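Local coordinates for protein beta-2-microglobulin (Ctenopharyngodon idella, PDB 5H5Z) that serves as the light chain of MHC class I molecules, pairing with the heavy chain and probably supporting the presentation of peptides to the immune system, at residues P34-E39 / F63-S68; I8-H13 / N22-Y27. The protein carries 1 engineered substitution. All coordinates share one frame; numbering follows the deposited sequence.

Interaction 1. Residues P34-E39 / F63-S68; sequences PDISIE and FHLTKS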
ATOM      1  N   PRO B  34       6.501 -11.859  -5.703  1.00 26.92           N
ATOM      2  CA  PRO B  34       5.870 -10.675  -6.311  1.00 24.56           C
ATOM      3  C   PRO B  34       5.217 -10.860  -7.681  1.00 25.66           C
ATOM      4  O   PRO B  34       4.290 -10.112  -8.005  1.00 31.20           O
ATOM      5  CB  PRO B  34       7.022  -9.671  -6.409  1.00 27.05           C
ATOM      6  CG  PRO B  34       8.257 -10.505  -6.456  1.00 27.97           C
ATOM      7  CD  PRO B  34       7.967 -11.709  -5.608  1.00 29.14           C
ATOM      8  N   ASP B  35       5.691 -11.817  -8.478  1.00 26.89           N
ATOM      9  CA  ASP B  35       5.138 -12.038  -9.814  1.00 29.62           C
ATOM     10  C   ASP B  35       3.665 -12.407  -9.735  1.00 29.47           C
ATOM     11  O   ASP B  35       3.287 -13.357  -9.043  1.00 30.05           O
ATOM     12  CB  ASP B  35       5.912 -13.123 -10.562  1.00 41.70           C
ATOM     13  CG  ASP B  35       6.031 -12.833 -12.041  1.00 48.10           C
ATOM     14  OD1 ASP B  35       4.996 -12.855 -12.743  1.00 58.93           O
ATOM     15  OD2 ASP B  35       7.164 -12.564 -12.495  1.00 57.80           O
ATOM     16  N   ILE B  36       2.838 -11.642 -10.441  1.00 28.55           N
ATOM     17  CA  ILE B  36       1.385 -11.791 -10.358  1.00 25.23           C
ATOM     18  C   ILE B  36       0.704 -11.207 -11.599  1.00 28.65           C
ATOM     19  O   ILE B  36       1.251 -10.320 -12.264  1.00 29.57           O
ATOM     20  CB  ILE B  36       0.839 -11.138  -9.059  1.00 24.35           C
ATOM     21  CG1 ILE B  36      -0.558 -11.672  -8.708  1.00 23.93           C
ATOM     22  CG2 ILE B  36       0.865  -9.612  -9.147  1.00 25.03           C
ATOM     23  CD1 ILE B  36      -0.891 -11.576  -7.233  1.00 23.74           C
ATOM     24  N   SER B  37      -0.483 -11.729 -11.907  1.00 26.07           N
ATOM     25  CA  SER B  37      -1.331 -11.213 -12.971  1.00 27.32           C
ATOM     26  C   SER B  37      -2.642 -10.736 -12.358  1.00 26.42           C
ATOM     27  O   SER B  37      -3.316 -11.500 -11.652  1.00 28.15           O
ATOM     28  CB  SER B  37      -1.611 -12.314 -14.004  1.00 29.84           C
ATOM     29  OG  SER B  37      -2.494 -11.862 -15.017  1.00 32.80           O
ATOM     30  N   ILE B  38      -2.996  -9.478 -12.615  1.00 22.54           N
ATOM     31  CA  ILE B  38      -4.281  -8.932 -12.175  1.00 22.38           C
ATOM     32  C   ILE B  38      -5.003  -8.329 -13.376  1.00 24.29           C
ATOM     33  O   ILE B  38      -4.423  -7.534 -14.120  1.00 27.21           O
ATOM     34  CB  ILE B  38      -4.121  -7.852 -11.074  1.00 23.76           C
ATOM     35  CG1 ILE B  38      -3.279  -8.370  -9.899  1.00 23.48           C
ATOM     36  CG2 ILE B  38      -5.490  -7.376 -10.592  1.00 23.21           C
ATOM     37  CD1 ILE B  38      -2.720  -7.275  -9.010  1.00 22.80           C
ATOM     38  N   GLU B  39      -6.263  -8.719 -13.571  1.00 25.38           N
ATOM     39  CA  GLU B  39      -7.069  -8.196 -14.667  1.00 25.74           C
ATOM     40  C   GLU B  39      -8.466  -7.857 -14.174  1.00 25.97           C
ATOM     41  O   GLU B  39      -9.053  -8.616 -13.406  1.00 28.75           O
ATOM     42  CB  GLU B  39      -7.152  -9.203 -15.821  1.00 31.09           C
ATOM     43  CG  GLU B  39      -5.838  -9.477 -16.551  1.00 38.51           C
ATOM     44  CD  GLU B  39      -5.264  -8.272 -17.288  1.00 46.39           C
ATOM     45  OE1 GLU B  39      -5.936  -7.223 -17.383  1.00 54.13           O
ATOM     46  OE2 GLU B  39      -4.122  -8.376 -17.783  1.00 54.53           O
ATOM     47  N   PHE B  63       3.780  -8.184  -0.494  1.00 23.84           N
ATOM     48  CA  PHE B  63       3.540  -7.218  -1.563  1.00 22.13           C
ATOM     49  C   PHE B  63       2.069  -6.817  -1.668  1.00 22.30           C
ATOM     50  O   PHE B  63       1.179  -7.565  -1.264  1.00 24.26           O
ATOM     51  CB  PHE B  63       4.004  -7.804  -2.901  1.00 22.71           C
ATOM     52  CG  PHE B  63       5.477  -8.066  -2.969  1.00 23.66           C
ATOM     53  CD1 PHE B  63       6.354  -7.037  -3.283  1.00 23.18           C
ATOM     54  CD2 PHE B  63       5.994  -9.340  -2.726  1.00 25.20           C
ATOM     55  CE1 PHE B  63       7.723  -7.268  -3.353  1.00 23.94           C
ATOM     56  CE2 PHE B  63       7.362  -9.577  -2.789  1.00 26.66           C
ATOM     57  CZ  PHE B  63       8.227  -8.537  -3.105  1.00 26.42           C
ATOM     58  N   HIS B  64       1.820  -5.631  -2.214  1.00 24.14           N
ATOM     59  CA  HIS B  64       0.459  -5.194  -2.502  1.00 22.40           C
ATOM     60  C   HIS B  64       0.420  -4.428  -3.817  1.00 23.49           C
ATOM     61  O   HIS B  64       1.381  -3.733  -4.177  1.00 23.27           O
ATOM     62  CB  HIS B  64      -0.134  -4.373  -1.348  1.00 26.48           C
ATOM     63  CG  HIS B  64       0.579  -3.079  -1.088  1.00 29.51           C
ATOM     64  ND1 HIS B  64       0.092  -1.862  -1.511  1.00 35.69           N
ATOM     65  CD2 HIS B  64       1.740  -2.816  -0.442  1.00 29.20           C
ATOM     66  CE1 HIS B  64       0.923  -0.904  -1.139  1.00 36.03           C
ATOM     67  NE2 HIS B  64       1.932  -1.457  -0.489  1.00 27.75           N
ATOM     68  N   LEU B  65      -0.676  -4.600  -4.548  1.00 21.81           N
ATOM     69  CA  LEU B  65      -0.913  -3.878  -5.790  1.00 22.67           C
ATOM     70  C   LEU B  65      -2.364  -3.454  -5.872  1.00 23.24           C
ATOM     71  O   LEU B  65      -3.248  -4.118  -5.330  1.00 25.64           O
ATOM     72  CB  LEU B  65      -0.593  -4.755  -7.003  1.00 23.89           C
ATOM     73  CG  LEU B  65       0.858  -5.148  -7.268  1.00 23.18           C
ATOM     74  CD1 LEU B  65       0.902  -6.297  -8.257  1.00 25.68           C
ATOM     75  CD2 LEU B  65       1.680  -3.965  -7.782  1.00 23.84           C
ATOM     76  N   THR B  66      -2.604  -2.346  -6.557  1.00 22.69           N
ATOM     77  CA  THR B  66      -3.959  -1.893  -6.824  1.00 22.93           C
ATOM     78  C   THR B  66      -4.167  -1.780  -8.330  1.00 23.17           C
ATOM     79  O   THR B  66      -3.394  -1.123  -9.024  1.00 26.37           O
ATOM     80  CB  THR B  66      -4.252  -0.545  -6.132  1.00 26.73           C
ATOM     81  OG1 THR B  66      -4.008  -0.668  -4.726  1.00 25.02           O
ATOM     82  CG2 THR B  66      -5.702  -0.127  -6.348  1.00 28.49           C
ATOM     83  N   LYS B  67      -5.196  -2.456  -8.834  1.00 23.27           N
ATOM     84  CA  LYS B  67      -5.631  -2.260 -10.209  1.00 23.03           C
ATOM     85  C   LYS B  67      -6.968  -1.543 -10.195  1.00 23.56           C
ATOM     86  O   LYS B  67      -7.834  -1.865  -9.385  1.00 25.19           O
ATOM     87  CB  LYS B  67      -5.745  -3.582 -10.955  1.00 26.25           C
ATOM     88  CG  LYS B  67      -5.827  -3.401 -12.459  1.00 26.52           C
ATOM     89  CD  LYS B  67      -4.968  -4.441 -13.144  1.00 30.86           C
ATOM     90  CE  LYS B  67      -4.582  -4.027 -14.547  1.00 31.90           C
ATOM     91  NZ  LYS B  67      -3.737  -5.082 -15.171  1.00 32.10           N
ATOM     92  N   SER B  68      -7.123  -0.562 -11.079  1.00 23.43           N
ATOM     93  CA  SER B  68      -8.346   0.233 -11.133  1.00 23.71           C
ATOM     94  C   SER B  68      -8.645   0.677 -12.558  1.00 24.64           C
ATOM     95  O   SER B  68      -7.749   0.727 -13.400  1.00 27.14           O
ATOM     96  CB  SER B  68      -8.247   1.450 -10.201  1.00 25.85           C
ATOM     97  OG  SER B  68      -7.182   2.316 -10.576  1.00 28.04           O
TER
HETATM   98  O   HOH W   1      -4.541  -4.741 -17.736  1.00 47.00           O

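Interaction 2. Residues I8-H13 / N22-Y27; sequences IQVYSH and NTLICY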
ATOM      1  N   ILE B   8      -7.626 -10.624  -1.867  1.00 23.32           N
ATOM      2  CA  ILE B   8      -8.191  -9.956  -3.039  1.00 22.62           C
ATOM      3  C   ILE B   8      -9.494  -9.277  -2.657  1.00 22.37           C
ATOM      4  O   ILE B   8     -10.452  -9.937  -2.240  1.00 25.18           O
ATOM      5  CB  ILE B   8      -8.472 -10.950  -4.189  1.00 23.83           C
ATOM      6  CG1 ILE B   8      -7.219 -11.771  -4.511  1.00 21.82           C
ATOM      7  CG2 ILE B   8      -8.978 -10.206  -5.422  1.00 24.99           C
ATOM      8  CD1 ILE B   8      -7.482 -12.998  -5.358  1.00 22.18           C
ATOM      9  N   GLN B   9      -9.524  -7.960  -2.802  1.00 23.75           N
ATOM     10  CA  GLN B   9     -10.689  -7.177  -2.424  1.00 22.81           C
ATOM     11  C   GLN B   9     -11.108  -6.296  -3.585  1.00 23.04           C
ATOM     12  O   GLN B   9     -10.298  -5.529  -4.128  1.00 23.11           O
ATOM     13  CB  GLN B   9     -10.408  -6.355  -1.164  1.00 20.53           C
ATOM     14  CG  GLN B   9     -10.163  -7.216   0.069  1.00 22.93           C
ATOM     15  CD  GLN B   9      -9.745  -6.414   1.283  1.00 27.10           C
ATOM     16  OE1 GLN B   9     -10.549  -6.162   2.183  1.00 32.03           O
ATOM     17  NE2 GLN B   9      -8.488  -6.011   1.317  1.00 27.60           N
ATOM     18  N   VAL B  10     -12.381  -6.423  -3.954  1.00 24.54           N
ATOM     19  CA  VAL B  10     -12.941  -5.751  -5.125  1.00 24.50           C
ATOM     20  C   VAL B  10     -14.065  -4.832  -4.669  1.00 23.06           C
ATOM     21  O   VAL B  10     -15.005  -5.271  -3.996  1.00 25.20           O
ATOM     22  CB  VAL B  10     -13.465  -6.769  -6.171  1.00 26.21           C
ATOM     23  CG1 VAL B  10     -13.810  -6.072  -7.484  1.00 26.66           C
ATOM     24  CG2 VAL B  10     -12.435  -7.855  -6.415  1.00 26.13           C
ATOM     25  N   TYR B  11     -13.946  -3.556  -5.021  1.00 23.77           N
ATOM     26  CA  TYR B  11     -14.865  -2.524  -4.552  1.00 22.72           C
ATOM     27  C   TYR B  11     -14.845  -1.332  -5.498  1.00 22.12           C
ATOM     28  O   TYR B  11     -14.016  -1.255  -6.406  1.00 26.11           O
ATOM     29  CB  TYR B  11     -14.504  -2.085  -3.121  1.00 22.75           C
ATOM     30  CG  TYR B  11     -13.045  -1.716  -2.916  1.00 22.33           C
ATOM     31  CD1 TYR B  11     -12.077  -2.701  -2.715  1.00 21.97           C
ATOM     32  CD2 TYR B  11     -12.637  -0.378  -2.906  1.00 21.74           C
ATOM     33  CE1 TYR B  11     -10.743  -2.368  -2.527  1.00 21.32           C
ATOM     34  CE2 TYR B  11     -11.305  -0.031  -2.710  1.00 22.69           C
ATOM     35  CZ  TYR B  11     -10.362  -1.032  -2.524  1.00 22.01           C
ATOM     36  OH  TYR B  11      -9.038  -0.719  -2.330  1.00 24.00           O
ATOM     37  N   SER B  12     -15.766  -0.407  -5.284  1.00 21.73           N
ATOM     38  CA  SER B  12     -15.807   0.823  -6.065  1.00 22.28           C
ATOM     39  C   SER B  12     -15.426   2.017  -5.193  1.00 22.23           C
ATOM     40  O   SER B  12     -15.612   1.986  -3.970  1.00 21.96           O
ATOM     41  CB  SER B  12     -17.194   1.009  -6.674  1.00 20.93           C
ATOM     42  OG  SER B  12     -18.184   0.800  -5.684  1.00 23.85           O
ATOM     43  N   HIS B  13     -14.875   3.054  -5.822  1.00 23.09           N
ATOM     44  CA  HIS B  13     -14.517   4.295  -5.130  1.00 23.78           C
ATOM     45  C   HIS B  13     -15.732   4.884  -4.409  1.00 24.07           C
ATOM     46  O   HIS B  13     -15.678   5.142  -3.206  1.00 23.75           O
ATOM     47  CB  HIS B  13     -13.918   5.306  -6.122  1.00 23.69           C
ATOM     48  CG  HIS B  13     -13.437   6.577  -5.490  1.00 25.76           C
ATOM     49  ND1 HIS B  13     -12.129   7.008  -5.588  1.00 27.83           N
ATOM     50  CD2 HIS B  13     -14.086   7.516  -4.760  1.00 27.48           C
ATOM     51  CE1 HIS B  13     -11.996   8.156  -4.947  1.00 28.70           C
ATOM     52  NE2 HIS B  13     -13.169   8.486  -4.437  1.00 30.82           N
ATOM     53  N   ASN B  22     -17.907   5.944 -11.992  1.00 28.79           N
ATOM     54  CA  ASN B  22     -17.297   5.424 -10.778  1.00 26.67           C
ATOM     55  C   ASN B  22     -15.925   4.851 -11.123  1.00 26.48           C
ATOM     56  O   ASN B  22     -15.487   4.927 -12.278  1.00 28.38           O
ATOM     57  CB  ASN B  22     -18.203   4.329 -10.193  1.00 24.56           C
ATOM     58  CG  ASN B  22     -18.129   4.231  -8.676  1.00 24.52           C
ATOM     59  OD1 ASN B  22     -17.087   4.476  -8.065  1.00 24.88           O
ATOM     60  ND2 ASN B  22     -19.245   3.844  -8.061  1.00 26.32           N
ATOM     61  N   THR B  23     -15.247   4.293 -10.126  1.00 25.61           N
ATOM     62  CA  THR B  23     -13.971   3.627 -10.341  1.00 24.04           C
ATOM     63  C   THR B  23     -14.022   2.240  -9.707  1.00 22.26           C
ATOM     64  O   THR B  23     -14.331   2.095  -8.528  1.00 23.53           O
ATOM     65  CB  THR B  23     -12.789   4.448  -9.779  1.00 24.10           C
ATOM     66  OG1 THR B  23     -12.785   5.747 -10.383  1.00 25.39           O
ATOM     67  CG2 THR B  23     -11.457   3.768 -10.082  1.00 25.90           C
ATOM     68  N   LEU B  24     -13.739   1.228 -10.519  1.00 20.97           N
ATOM     69  CA  LEU B  24     -13.659  -0.141 -10.053  1.00 21.74           C
ATOM     70  C   LEU B  24     -12.243  -0.414  -9.572  1.00 22.08           C
ATOM     71  O   LEU B  24     -11.280  -0.182 -10.303  1.00 22.90           O
ATOM     72  CB  LEU B  24     -14.035  -1.091 -11.185  1.00 22.98           C
ATOM     73  CG  LEU B  24     -13.989  -2.594 -10.905  1.00 20.64           C
ATOM     74  CD1 LEU B  24     -15.030  -3.030  -9.878  1.00 23.71           C
ATOM     75  CD2 LEU B  24     -14.155  -3.344 -12.219  1.00 24.53           C
ATOM     76  N   ILE B  25     -12.125  -0.916  -8.347  1.00 21.48           N
ATOM     77  CA  ILE B  25     -10.829  -1.104  -7.706  1.00 21.18           C
ATOM     78  C   ILE B  25     -10.650  -2.542  -7.242  1.00 19.89           C
ATOM     79  O   ILE B  25     -11.544  -3.128  -6.607  1.00 22.82           O
ATOM     80  CB  ILE B  25     -10.657  -0.149  -6.499  1.00 20.50           C
ATOM     81  CG1 ILE B  25     -10.818   1.316  -6.940  1.00 19.46           C
ATOM     82  CG2 ILE B  25      -9.321  -0.394  -5.805  1.00 21.45           C
ATOM     83  CD1 ILE B  25     -11.032   2.297  -5.805  1.00 23.32           C
ATOM     84  N   CYS B  26      -9.491  -3.113  -7.567  1.00 20.74           N
ATOM     85  CA  CYS B  26      -9.116  -4.414  -7.046  1.00 20.75           C
ATOM     86  C   CYS B  26      -7.806  -4.278  -6.276  1.00 19.96           C
ATOM     87  O   CYS B  26      -6.759  -4.016  -6.863  1.00 21.68           O
ATOM     88  CB  CYS B  26      -9.010  -5.433  -8.181  1.00 21.69           C
ATOM     89  SG  CYS B  26      -8.595  -7.110  -7.670  1.00 26.07           S
ATOM     90  N   TYR B  27      -7.892  -4.428  -4.956  1.00 19.90           N
ATOM     91  CA  TYR B  27      -6.738  -4.347  -4.067  1.00 18.37           C
ATOM     92  C   TYR B  27      -6.237  -5.746  -3.754  1.00 20.30           C
ATOM     93  O   TYR B  27      -6.951  -6.559  -3.151  1.00 20.38           O
ATOM     94  CB  TYR B  27      -7.110  -3.620  -2.775  1.00 20.62           C
ATOM     95  CG  TYR B  27      -5.963  -3.405  -1.806  1.00 20.51           C
ATOM     96  CD1 TYR B  27      -4.753  -2.836  -2.225  1.00 23.26           C
ATOM     97  CD2 TYR B  27      -6.102  -3.727  -0.459  1.00 20.74           C
ATOM     98  CE1 TYR B  27      -3.714  -2.631  -1.330  1.00 22.62           C
ATOM     99  CE2 TYR B  27      -5.075  -3.519   0.444  1.00 21.32           C
ATOM    100  CZ  TYR B  27      -3.884  -2.974   0.005  1.00 22.79           C
ATOM    101  OH  TYR B  27      -2.867  -2.773   0.907  1.00 25.82           O
TER

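Interaction 1. Residues P34-E39 / F63-S68
Strands 36-39 and 63-68 belong to the two facing sheets of the immunoglobulin C1-set sandwich; their axes stay 8.0 Å apart at closest approach, and the strands touch through side chains. The apolar contacts run along most of the interface. At one end Pro-34 lies flat over the ring of Phe-63, a CH-pi contact in which CB stands 3.6 Å from the ring centroid and 12° off its normal; Leu-55 packs on both residues. Further along, Ile-36 and Leu-65 meet tip to tip, CG2 of Ile-36 pressing to 3.4 Å from CD1 of Leu-65, tighter than usual for two methyl groups. The same CD1 also takes the end of Ile-38, which crosses Leu-65 obliquely.

The polar contacts gather on Lys-67. Its chain, bent at chi2 (138°), slides past Ile-38 in the opposite direction, with Lys-67 CB 3.8 Å from Ile-38 CG2, and NZ donates to Ile-38 O at 2.8 Å, in the carbonyl plane. Glu-39 OE1 forms only a long salt bridge with Lys-67 NZ, at 3.8 Å, but one water donates to OE1 and accepts from NZ. The ammonium is thus fixed mainly by a neutral carbonyl and water, while the carboxylate probably adds longer-range electrostatic stabilisation.

Interaction 2. Residues I8-H13 / N22-Y27
Strand 8-12 is an outermost strand of one sheet of the immunoglobulin sandwich and pairs with strand 22-27 as an antiparallel beta hairpin. Ile-8 opens the segment by placing CG2 3.8 Å from SG of Cys-26, the cysteine joined by a disulfide to Cys-81 in the facing sheet. Gln-9 and Tyr-27 form a hydrogen-bonded pair, their backbone N and O atoms bonding reciprocally. Val-10 turns to the other face in a non-hydrogen-bonded pair with Cys-26; its CG2 lies near SG, and its CG1 approaches Leu-24 CD1, obliquely, at 4.1 Å.

The backbone N and O of Tyr-11 bond reciprocally with those of Ile-25, and Ile-25 N reaches Tyr-11 O at 2.7 Å, almost along the C=O axis. With chi1 at 51°, the tyrosine CG sits in the crowded position between backbone N and carbonyl carbon, and the ring lies across Ile-25. CB of Ile-25 makes a CH-pi contact over one face, offset toward the rim, while its CG2 comes to 3.5 Å from CZ of Tyr-11. CB of Tyr-27 lies at the ring edge, and Tyr-11 OH is hydrogen-bonded to Pro-228 O of the MHC class I heavy chain. An alanine here would remove the ring and hydroxyl and would probably loosen packing over Ile-25 and weaken the heavy-chain interface.

Ser-12 pairs with Leu-24 without hydrogen bonds, its CA making a CA-H...O contact with Thr-23 O, and its OG bonds to Tyr-14 O. His-13 sends ND1 to Glu-230 of the heavy chain, while its backbone N donates to Thr-23 O at 2.9 Å. Beside this bond, Asn-22 folds its side chain back so that a lone pair of OD1 accepts Thr-23 N at 2.8 Å.

How the interactions relate
Interaction 1 is a buried contact between the two sheets, whereas interaction 2 joins neighbouring strands within one of them and is only partly buried. They share a sheet: strands 22-31 and 63-71 are adjacent, and Lys-67 O lies 2.8 Å from Cys-26 N, a probable hydrogen bond. Thr-66 packs against Ile-25 and Tyr-27, on the face turned away from segment 34-39. The chemistry follows the place: across the sandwich, apolar side chains dominate and one lysine supplies the polar link, while in the hairpin regular backbone hydrogen bonds do most of the holding. Both border the heavy chain, which interaction 2 meets through several hydrogen bonds and interaction 1 largely through packing.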